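Local coordinates for ABC transporter ATP-binding/permease protein Rv1747 (Mycobacterium tuberculosis, PDB 6CCD) that uses ATP to move an unknown substrate across the membrane, and is represented here by the first of two FHA domains required for phosphorylation by PknF, at residues D26-D32 / R46-R52; N67-L71 / R86-P92; I81-V87 / L97-V101. All coordinates share one frame. Residues are numbered along the deposited sequence.

Interaction 1. Residues D26-D32 / R46-R52. With SO4 (sulfate ion), chain B; SO4 (sulfate ion), chain C.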
loop_
_atom_site.group_PDB
_atom_site.type_symbol
_atom_site.label_atom_id
_atom_site.label_comp_id
_atom_site.label_asym_id
_atom_site.label_seq_id
_atom_site.Cartn_x
_atom_site.Cartn_y
_atom_site.Cartn_z
ATOM N N ASP A 26 -1.508 -6.817 9.866
ATOM C CA ASP A 26 -1.858 -6.242 8.573
ATOM C C ASP A 26 -2.061 -4.724 8.670
ATOM O O ASP A 26 -2.715 -4.239 9.598
ATOM C CB ASP A 26 -3.123 -6.894 8.018
ATOM C CG ASP A 26 -2.944 -8.377 7.702
ATOM O OD1 ASP A 26 -1.796 -8.881 7.696
ATOM O OD2 ASP A 26 -3.968 -9.040 7.435
ATOM N N VAL A 27 -1.504 -3.988 7.707
ATOM C CA VAL A 27 -1.664 -2.533 7.631
ATOM C C VAL A 27 -2.793 -2.186 6.661
ATOM O O VAL A 27 -2.831 -2.719 5.564
ATOM C CB VAL A 27 -0.369 -1.858 7.155
ATOM C CG1 VAL A 27 -0.510 -0.349 7.120
ATOM C CG2 VAL A 27 0.805 -2.263 8.046
ATOM N N VAL A 28 -3.692 -1.289 7.051
ATOM C CA VAL A 28 -4.767 -0.862 6.155
ATOM C C VAL A 28 -4.475 0.490 5.504
ATOM O O VAL A 28 -4.185 1.488 6.189
ATOM C CB VAL A 28 -6.111 -0.772 6.894
ATOM C CG1 VAL A 28 -7.206 -0.271 5.947
ATOM C CG2 VAL A 28 -6.477 -2.134 7.487
ATOM N N VAL A 29 -4.538 0.500 4.172
ATOM C CA VAL A 29 -4.489 1.709 3.359
ATOM C C VAL A 29 -5.877 1.958 2.797
ATOM O O VAL A 29 -6.465 1.070 2.192
ATOM C CB VAL A 29 -3.506 1.590 2.167
ATOM C CG1 VAL A 29 -3.464 2.907 1.363
ATOM C CG2 VAL A 29 -2.122 1.208 2.628
ATOM N N GLY A 30 -6.422 3.150 2.990
ATOM C CA GLY A 30 -7.712 3.422 2.394
ATOM C C GLY A 30 -8.321 4.736 2.824
ATOM O O GLY A 30 -7.685 5.543 3.503
ATOM N N ARG A 31 -9.572 4.926 2.425
ATOM C CA ARG A 31 -10.302 6.160 2.673
ATOM C C ARG A 31 -10.833 6.252 4.099
ATOM O O ARG A 31 -11.275 7.321 4.539
ATOM C CB ARG A 31 -11.471 6.276 1.684
ATOM C CG ARG A 31 -11.669 7.674 1.135
ATOM C CD ARG A 31 -12.888 7.758 0.214
ATOM N NE ARG A 31 -14.152 7.618 0.946
ATOM C CZ ARG A 31 -14.897 6.517 0.938
ATOM N NH1 ARG A 31 -14.518 5.455 0.234
ATOM N NH2 ARG A 31 -16.029 6.476 1.630
ATOM N N ASP A 32 -10.799 5.137 4.827
ATOM C CA ASP A 32 -11.359 5.118 6.175
ATOM C C ASP A 32 -10.632 6.086 7.086
ATOM O O ASP A 32 -9.397 6.182 7.048
ATOM C CB ASP A 32 -11.303 3.709 6.782
ATOM C CG ASP A 32 -12.267 3.558 7.939
ATOM O OD1 ASP A 32 -13.436 3.200 7.694
ATOM O OD2 ASP A 32 -11.866 3.847 9.080
ATOM N N ARG A 46 -12.719 2.295 1.445
ATOM C CA ARG A 46 -12.404 2.549 2.854
ATOM C C ARG A 46 -11.239 1.703 3.351
ATOM O O ARG A 46 -10.341 2.211 4.023
ATOM C CB ARG A 46 -13.650 2.331 3.705
ATOM C CG ARG A 46 -14.685 3.441 3.438
ATOM C CD ARG A 46 -15.917 3.327 4.286
ATOM N NE ARG A 46 -15.658 3.560 5.703
ATOM C CZ ARG A 46 -16.623 3.808 6.582
ATOM N NH1 ARG A 46 -17.881 3.872 6.168
ATOM N NH2 ARG A 46 -16.338 3.993 7.863
ATOM N N ALA A 47 -11.241 0.419 3.009
ATOM C CA ALA A 47 -10.085 -0.440 3.291
ATOM C C ALA A 47 -9.587 -0.958 1.954
ATOM O O ALA A 47 -9.959 -2.043 1.531
ATOM C CB ALA A 47 -10.454 -1.590 4.224
ATOM N N HIS A 48 -8.768 -0.153 1.285
ATOM C CA HIS A 48 -8.434 -0.361 -0.118
ATOM C C HIS A 48 -7.318 -1.399 -0.311
ATOM O O HIS A 48 -7.433 -2.310 -1.145
ATOM C CB HIS A 48 -8.036 1.000 -0.738
ATOM C CG HIS A 48 -8.001 1.010 -2.232
ATOM N ND1 HIS A 48 -9.020 1.541 -2.996
ATOM C CD2 HIS A 48 -7.071 0.556 -3.108
ATOM C CE1 HIS A 48 -8.720 1.418 -4.277
ATOM N NE2 HIS A 48 -7.544 0.819 -4.376
ATOM N N LEU A 49 -6.234 -1.251 0.451
ATOM C CA LEU A 49 -5.128 -2.207 0.440
ATOM C C LEU A 49 -4.864 -2.782 1.819
ATOM O O LEU A 49 -5.061 -2.094 2.820
ATOM C CB LEU A 49 -3.829 -1.552 -0.024
ATOM C CG LEU A 49 -3.756 -0.875 -1.378
ATOM C CD1 LEU A 49 -2.329 -0.397 -1.557
ATOM C CD2 LEU A 49 -4.159 -1.858 -2.503
ATOM N N LEU A 50 -4.373 -4.018 1.858
ATOM C CA LEU A 50 -3.726 -4.550 3.055
ATOM C C LEU A 50 -2.244 -4.661 2.783
ATOM O O LEU A 50 -1.848 -5.197 1.749
ATOM C CB LEU A 50 -4.301 -5.919 3.436
ATOM C CG LEU A 50 -5.802 -5.879 3.732
ATOM C CD1 LEU A 50 -6.319 -7.282 4.014
ATOM C CD2 LEU A 50 -6.073 -4.947 4.909
ATOM N N LEU A 51 -1.416 -4.169 3.700
ATOM C CA LEU A 51 0.027 -4.393 3.587
ATOM C C LEU A 51 0.447 -5.397 4.644
ATOM O O LEU A 51 0.005 -5.301 5.778
ATOM C CB LEU A 51 0.818 -3.091 3.769
ATOM C CG LEU A 51 0.262 -1.865 3.040
ATOM C CD1 LEU A 51 1.112 -0.626 3.332
ATOM C CD2 LEU A 51 0.197 -2.129 1.526
ATOM N N ARG A 52 1.303 -6.349 4.298
ATOM C CA ARG A 52 1.702 -7.334 5.302
ATOM C C ARG A 52 2.970 -8.045 4.901
ATOM O O ARG A 52 3.334 -8.079 3.724
ATOM C CB ARG A 52 0.593 -8.358 5.541
ATOM C CG ARG A 52 0.410 -9.352 4.386
ATOM C CD ARG A 52 -0.940 -10.085 4.474
ATOM N NE ARG A 52 -1.184 -10.793 5.738
ATOM C CZ ARG A 52 -1.080 -12.109 5.898
ATOM N NH1 ARG A 52 -0.720 -12.877 4.882
ATOM N NH2 ARG A 52 -1.350 -12.660 7.076
HETATM S S SO4 B . -16.243 1.857 0.151
HETATM O O1 SO4 B . -15.588 0.822 0.944
HETATM O O2 SO4 B . -16.637 1.284 -1.139
HETATM O O3 SO4 B . -17.419 2.408 0.833
HETATM O O4 SO4 B . -15.298 2.940 -0.071
HETATM S S SO4 C . -3.837 -9.144 11.702
HETATM O O1 SO4 C . -3.329 -10.020 12.758
HETATM O O2 SO4 C . -5.079 -9.692 11.151
HETATM O O3 SO4 C . -4.083 -7.807 12.242
HETATM O O4 SO4 C . -2.830 -9.055 10.650
HETATM O O HOH W 1 -1.375 -11.276 9.926
#
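The phosphopeptide-binding end of the FHA β-sandwich lies at one end of this antiparallel strand pair, which joins the Gly30-Arg31 pair to the Ser-x-x-His signature ending in His48. Strands 27-30 and 49-52 are tied by Val27 N to Leu51 O (2.8 Å), Leu51 N to Val27 O (2.8 Å) and Val29 N to Leu49 O (3.0 Å). A classic β bulge follows, because Val29 O accepts from both His48 N (2.8 Å) and Leu49 N (2.9 Å). The side chains of Val27, Val29, Leu49 and Leu51 point into the core; His48 runs away from strand 27-30 to bond Gly68 O. At Gly30 a β-carbon would strike Arg46 O. Beyond it, Asp32 N bonds Arg46 O (3.1 Å), and the Asp32 carboxylate, also held by Arg34 N, forms a salt bridge from OD1 to Arg46 NE (3.0 Å). A sulfate, probably from the crystallisation liquor, lies between Arg31 and the Arg46 backbone, consistent with the phosphate position of a phosphothreonine: Arg31 NH1 reaches its O4 at 2.7 Å and Arg46 N its O1 at 3.3 Å. At the far end, Arg52 NE meets Asp26 OD1 in a second salt bridge (2.8 Å), and Asp26 N bonds O4 of another sulfate at 2.7 Å.

Interaction 2. Residues N67-L71 / R86-P92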
loop_
_atom_site.group_PDB
_atom_site.type_symbol
_atom_site.label_atom_id
_atom_site.label_comp_id
_atom_site.label_asym_id
_atom_site.label_seq_id
_atom_site.Cartn_x
_atom_site.Cartn_y
_atom_site.Cartn_z
ATOM N N ASN A 67 -11.715 0.206 -7.328
ATOM C CA ASN A 67 -10.945 0.828 -8.399
ATOM C C ASN A 67 -9.486 0.377 -8.504
ATOM O O ASN A 67 -8.758 0.827 -9.383
ATOM C CB ASN A 67 -11.043 2.350 -8.246
ATOM C CG ASN A 67 -12.449 2.869 -8.581
ATOM O OD1 ASN A 67 -13.054 2.435 -9.562
ATOM N ND2 ASN A 67 -12.974 3.772 -7.761
ATOM N N GLY A 68 -9.066 -0.521 -7.619
ATOM C CA GLY A 68 -7.859 -1.291 -7.865
ATOM C C GLY A 68 -6.499 -0.748 -7.484
ATOM O O GLY A 68 -6.369 0.299 -6.840
ATOM N N LEU A 69 -5.485 -1.514 -7.884
ATOM C CA LEU A 69 -4.077 -1.321 -7.537
ATOM C C LEU A 69 -3.287 -1.444 -8.819
ATOM O O LEU A 69 -3.479 -2.408 -9.575
ATOM C CB LEU A 69 -3.611 -2.375 -6.522
ATOM C CG LEU A 69 -2.122 -2.566 -6.226
ATOM C CD1 LEU A 69 -1.544 -1.344 -5.492
ATOM C CD2 LEU A 69 -1.930 -3.830 -5.381
ATOM N N TYR A 70 -2.418 -0.474 -9.073
ATOM C CA TYR A 70 -1.664 -0.433 -10.322
ATOM C C TYR A 70 -0.158 -0.394 -10.117
ATOM O O TYR A 70 0.360 0.364 -9.285
ATOM C CB TYR A 70 -2.083 0.781 -11.148
ATOM C CG TYR A 70 -3.498 0.687 -11.662
ATOM C CD1 TYR A 70 -3.760 0.179 -12.929
ATOM C CD2 TYR A 70 -4.571 1.079 -10.874
ATOM C CE1 TYR A 70 -5.051 0.079 -13.408
ATOM C CE2 TYR A 70 -5.874 0.980 -11.343
ATOM C CZ TYR A 70 -6.100 0.485 -12.618
ATOM O OH TYR A 70 -7.382 0.376 -13.098
ATOM N N LEU A 71 0.538 -1.220 -10.895
ATOM C CA LEU A 71 1.990 -1.183 -10.988
ATOM C C LEU A 71 2.375 -0.998 -12.459
ATOM O O LEU A 71 2.083 -1.862 -13.279
ATOM C CB LEU A 71 2.603 -2.469 -10.428
ATOM C CG LEU A 71 4.122 -2.626 -10.540
ATOM C CD1 LEU A 71 4.850 -1.572 -9.719
ATOM C CD2 LEU A 71 4.555 -4.013 -10.111
ATOM N N ARG A 86 7.019 2.018 -6.337
ATOM C CA ARG A 86 5.933 2.980 -6.368
ATOM C C ARG A 86 4.714 2.329 -6.995
ATOM O O ARG A 86 4.831 1.687 -8.037
ATOM C CB ARG A 86 6.319 4.226 -7.156
ATOM C CG ARG A 86 5.137 5.125 -7.471
ATOM C CD ARG A 86 5.571 6.410 -8.167
ATOM N NE ARG A 86 5.380 7.554 -7.289
ATOM C CZ ARG A 86 6.172 8.616 -7.253
ATOM N NH1 ARG A 86 7.225 8.695 -8.059
ATOM N NH2 ARG A 86 5.908 9.600 -6.404
ATOM N N VAL A 87 3.551 2.487 -6.365
ATOM C CA VAL A 87 2.315 2.003 -6.956
ATOM C C VAL A 87 1.302 3.137 -7.004
ATOM O O VAL A 87 1.501 4.194 -6.383
ATOM C CB VAL A 87 1.715 0.817 -6.163
ATOM C CG1 VAL A 87 2.701 -0.335 -6.077
ATOM C CG2 VAL A 87 1.267 1.274 -4.765
ATOM N N HIS A 88 0.222 2.925 -7.746
ATOM C CA HIS A 88 -0.916 3.835 -7.716
ATOM C C HIS A 88 -2.165 3.059 -7.339
ATOM O O HIS A 88 -2.343 1.924 -7.763
ATOM C CB HIS A 88 -1.118 4.516 -9.068
ATOM C CG HIS A 88 0.032 5.373 -9.483
ATOM N ND1 HIS A 88 0.058 6.735 -9.272
ATOM C CD2 HIS A 88 1.208 5.062 -10.074
ATOM C CE1 HIS A 88 1.191 7.229 -9.733
ATOM N NE2 HIS A 88 1.907 6.235 -10.227
ATOM N N ILE A 89 -3.039 3.675 -6.550
ATOM C CA ILE A 89 -4.321 3.066 -6.261
ATOM C C ILE A 89 -5.433 3.899 -6.884
ATOM O O ILE A 89 -5.308 5.122 -6.995
ATOM C CB ILE A 89 -4.549 2.920 -4.746
ATOM C CG1 ILE A 89 -4.224 4.235 -4.025
ATOM C CG2 ILE A 89 -3.656 1.800 -4.179
ATOM C CD1 ILE A 89 -4.462 4.155 -2.509
ATOM N N GLY A 90 -6.507 3.227 -7.290
ATOM C CA GLY A 90 -7.690 3.900 -7.822
ATOM C C GLY A 90 -7.687 4.080 -9.330
ATOM O O GLY A 90 -8.740 4.152 -9.946
ATOM N N ASN A 91 -6.495 4.157 -9.911
ATOM C CA ASN A 91 -6.311 4.415 -11.339
ATOM C C ASN A 91 -4.816 4.457 -11.596
ATOM O O ASN A 91 -4.054 4.604 -10.648
ATOM C CB ASN A 91 -6.963 5.746 -11.761
ATOM C CG ASN A 91 -8.274 5.546 -12.516
ATOM O OD1 ASN A 91 -8.552 4.463 -13.038
ATOM N ND2 ASN A 91 -9.083 6.596 -12.573
ATOM N N PRO A 92 -4.385 4.352 -12.870
ATOM C CA PRO A 92 -2.951 4.476 -13.158
ATOM C C PRO A 92 -2.372 5.821 -12.706
ATOM O O PRO A 92 -1.183 5.906 -12.387
ATOM C CB PRO A 92 -2.883 4.341 -14.690
ATOM C CG PRO A 92 -4.264 4.646 -15.169
ATOM C CD PRO A 92 -5.161 4.089 -14.095
#
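A short antiparallel strand pairing, 69-71 against 86-89, continues at one end into two facing loops and lies in the six-stranded sheet of the sandwich. Tyr70 and His88 form the hydrogen-bonded pair, with Tyr70 N to His88 O at 2.7 Å and His88 N to Tyr70 O at 3.0 Å. Next to them Leu69 and Ile89 make a non-hydrogen-bonded pair, and Gly90 N to Gly68 O (3.0 Å) carries the pairing into the loops. The two faces differ. On one, Leu69 CD1 packs on Val87 CG2 (3.9 Å) and Ile89 CG2 (4.0 Å), within a core that Leu49 and Val79 help to fill. On the other, the chain turns back after Gly90 and lays Pro92 over the Tyr70 ring in a CH-π contact, Pro92 CD standing 4.0 Å from the ring centroid and almost on its normal; Tyr70 CE2 also lies 3.5 Å from Asn91 CA. His88 shares this face and bonds Gly94 O through ND1. Gly68 and Gly90 both have positive phi, and the backbone at Gly90 would jam a β-carbon against the preceding carbonyl. Gly68 O also accepts from His48 NE2, while Asn67 ND2 bonds Leu43 O. Asn67-Gly68 matches the Asn-Gly signature of FHA domains, whose asparagine typically contacts the backbone of the bound phosphopeptide.

Interaction 3. Residues I81-V87 / L97-V101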
loop_
_atom_site.group_PDB
_atom_site.type_symbol
_atom_site.label_atom_id
_atom_site.label_comp_id
_atom_site.label_asym_id
_atom_site.label_seq_id
_atom_site.Cartn_x
_atom_site.Cartn_y
_atom_site.Cartn_z
ATOM N N ILE A 81 6.932 -6.351 -2.722
ATOM C CA ILE A 81 7.841 -5.261 -2.389
ATOM C C ILE A 81 9.182 -5.793 -1.875
ATOM O O ILE A 81 9.323 -6.088 -0.686
ATOM C CB ILE A 81 7.218 -4.351 -1.311
ATOM C CG1 ILE A 81 5.772 -4.002 -1.683
ATOM C CG2 ILE A 81 8.081 -3.117 -1.088
ATOM C CD1 ILE A 81 4.948 -3.443 -0.510
ATOM N N TYR A 82 10.167 -5.900 -2.756
ATOM C CA TYR A 82 11.467 -6.472 -2.389
ATOM C C TYR A 82 12.409 -5.445 -1.771
ATOM O O TYR A 82 13.053 -5.709 -0.756
ATOM C CB TYR A 82 12.136 -7.094 -3.613
ATOM C CG TYR A 82 11.303 -8.164 -4.260
ATOM C CD1 TYR A 82 11.355 -9.472 -3.809
ATOM C CD2 TYR A 82 10.449 -7.864 -5.310
ATOM C CE1 TYR A 82 10.589 -10.456 -4.394
ATOM C CE2 TYR A 82 9.677 -8.840 -5.900
ATOM C CZ TYR A 82 9.749 -10.134 -5.438
ATOM O OH TYR A 82 8.977 -11.111 -6.027
ATOM N N ASP A 83 12.500 -4.277 -2.396
ATOM C CA ASP A 83 13.359 -3.218 -1.879
ATOM C C ASP A 83 12.666 -1.864 -1.902
ATOM O O ASP A 83 12.557 -1.186 -0.881
ATOM C CB ASP A 83 14.658 -3.133 -2.675
ATOM C CG ASP A 83 15.584 -2.049 -2.149
ATOM O OD1 ASP A 83 16.083 -2.192 -1.010
ATOM O OD2 ASP A 83 15.800 -1.046 -2.862
ATOM N N ALA A 84 12.213 -1.465 -3.079
ATOM C CA ALA A 84 11.551 -0.182 -3.228
ATOM C C ALA A 84 10.580 -0.263 -4.390
ATOM O O ALA A 84 10.788 -1.029 -5.331
ATOM C CB ALA A 84 12.559 0.922 -3.439
ATOM N N GLN A 85 9.519 0.528 -4.327
ATOM C CA GLN A 85 8.423 0.355 -5.258
ATOM C C GLN A 85 7.462 1.535 -5.185
ATOM O O GLN A 85 7.142 2.012 -4.102
ATOM C CB GLN A 85 7.693 -0.956 -4.949
ATOM C CG GLN A 85 6.747 -1.405 -6.017
ATOM C CD GLN A 85 7.470 -1.767 -7.286
ATOM O OE1 GLN A 85 7.655 -0.928 -8.166
ATOM N NE2 GLN A 85 7.889 -3.022 -7.390
ATOM N N ARG A 86 7.019 2.018 -6.337
ATOM C CA ARG A 86 5.933 2.980 -6.368
ATOM C C ARG A 86 4.714 2.329 -6.995
ATOM O O ARG A 86 4.831 1.687 -8.037
ATOM C CB ARG A 86 6.319 4.226 -7.156
ATOM C CG ARG A 86 5.137 5.125 -7.471
ATOM C CD ARG A 86 5.571 6.410 -8.167
ATOM N NE ARG A 86 5.380 7.554 -7.289
ATOM C CZ ARG A 86 6.172 8.616 -7.253
ATOM N NH1 ARG A 86 7.225 8.695 -8.059
ATOM N NH2 ARG A 86 5.908 9.600 -6.404
ATOM N N VAL A 87 3.551 2.487 -6.365
ATOM C CA VAL A 87 2.315 2.003 -6.956
ATOM C C VAL A 87 1.302 3.137 -7.004
ATOM O O VAL A 87 1.501 4.194 -6.383
ATOM C CB VAL A 87 1.715 0.817 -6.163
ATOM C CG1 VAL A 87 2.701 -0.335 -6.077
ATOM C CG2 VAL A 87 1.267 1.274 -4.765
ATOM N N LEU A 97 1.597 5.643 -3.923
ATOM C CA LEU A 97 2.249 5.184 -2.697
ATOM C C LEU A 97 3.691 4.777 -3.004
ATOM O O LEU A 97 3.940 4.024 -3.937
ATOM C CB LEU A 97 1.495 3.992 -2.082
ATOM C CG LEU A 97 0.001 4.156 -1.833
ATOM C CD1 LEU A 97 -0.591 2.805 -1.433
ATOM C CD2 LEU A 97 -0.283 5.221 -0.777
ATOM N N ASP A 98 4.631 5.283 -2.220
ATOM C CA ASP A 98 6.026 4.893 -2.341
ATOM C C ASP A 98 6.385 3.970 -1.189
ATOM O O ASP A 98 6.211 4.334 -0.028
ATOM C CB ASP A 98 6.945 6.116 -2.336
ATOM C CG ASP A 98 6.888 6.890 -3.632
ATOM O OD1 ASP A 98 6.858 6.242 -4.696
ATOM O OD2 ASP A 98 6.875 8.141 -3.591
ATOM N N PHE A 99 6.883 2.782 -1.513
ATOM C CA PHE A 99 7.259 1.809 -0.493
ATOM C C PHE A 99 8.765 1.744 -0.357
ATOM O O PHE A 99 9.485 1.774 -1.353
ATOM C CB PHE A 99 6.728 0.415 -0.834
ATOM C CG PHE A 99 5.239 0.328 -0.920
ATOM C CD1 PHE A 99 4.451 0.672 0.162
ATOM C CD2 PHE A 99 4.624 -0.136 -2.071
ATOM C CE1 PHE A 99 3.080 0.578 0.095
ATOM C CE2 PHE A 99 3.257 -0.240 -2.140
ATOM C CZ PHE A 99 2.481 0.120 -1.061
ATOM N N GLU A 100 9.256 1.639 0.870
ATOM C CA GLU A 100 10.687 1.435 1.039
ATOM C C GLU A 100 10.924 0.429 2.153
ATOM O O GLU A 100 10.328 0.524 3.218
ATOM C CB GLU A 100 11.380 2.769 1.311
ATOM C CG GLU A 100 12.635 2.699 2.145
ATOM C CD GLU A 100 13.218 4.081 2.388
ATOM O OE1 GLU A 100 13.309 4.850 1.405
ATOM O OE2 GLU A 100 13.581 4.400 3.546
ATOM N N VAL A 101 11.764 -0.560 1.880
ATOM C CA VAL A 101 12.006 -1.639 2.828
ATOM C C VAL A 101 13.311 -1.420 3.579
ATOM O O VAL A 101 14.348 -1.205 2.952
ATOM C CB VAL A 101 12.080 -3.000 2.125
ATOM C CG1 VAL A 101 12.306 -4.091 3.141
ATOM C CG2 VAL A 101 10.806 -3.265 1.325
#
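Phe99 is the apolar hub of this contact. Ile81 sets CD1 over one face of its ring in a CH-π contact, 3.9 Å from the centroid, and Val87 CG2 touches Phe99 CE2 at 3.6 Å. The same Val87 CG2 packs on Leu97 CB (3.8 Å), and Ile81 CG2 meets Val101 CG2 at 3.6 Å. Leu10 and Val12 of strand 10-14 and Leu51 of the opposing sheet also press on Phe99, so the cluster belongs to the interior of the β-sandwich. Val87, Leu97, Phe99 and Val101 belong to the hairpin of strands 84-89 and 96-101, neighbours in the six-stranded sheet of the FHA fold, whereas Ile81 precedes it, its backbone still bonded to Trp58 of the other sheet. Paired backbone bonds link Gln85 and Phe99 (Phe99 N to Gln85 O 2.7 Å, Gln85 N to Phe99 O 3.2 Å) and Val87 and Leu97 (Val87 N to Leu97 O and Leu97 N to Val87 O, both 2.9 Å). Where strand 84-87 begins, Val101 N still reaches Asp83 O at 2.9 Å. Ala84 with Glu100 and Arg86 with Asp98 are the non-hydrogen-bonded pairs; their side chains project to the face turned away from Phe99. There Asp98 OD1 lies 3.3 Å from Arg86 NE but over the face of the guanidinium, so the salt bridge is one of charge alone. Further along this face, Glu100 OE1 has a long, weak ion pair with Arg13 NH2.

In the fold
Interactions 2 and 3 share Arg86 and Val87, because strand 84-89 pairs with 69-71 along one edge and with 96-101 along the other; their centres are about 13 Å apart. Interaction 1 belongs to the opposing sheet, its centre about 15 Å from that of interaction 3. Core side chains join the two layers: Leu49 CD1 lies 3.6 Å from Leu97 CD1 and 3.7 Å from Ile89 CG2, and Leu51 CD1 is 4.0 Å from Phe99 CE1. A probable hydrogen bond from His48 NE2 to Gly68 O (2.8 Å) connects the loops of interactions 1 and 2, bringing together signature segments of the presumed phosphothreonine-binding surface, where Arg31 and Arg46 of interaction 1 hold one of its two sulfates.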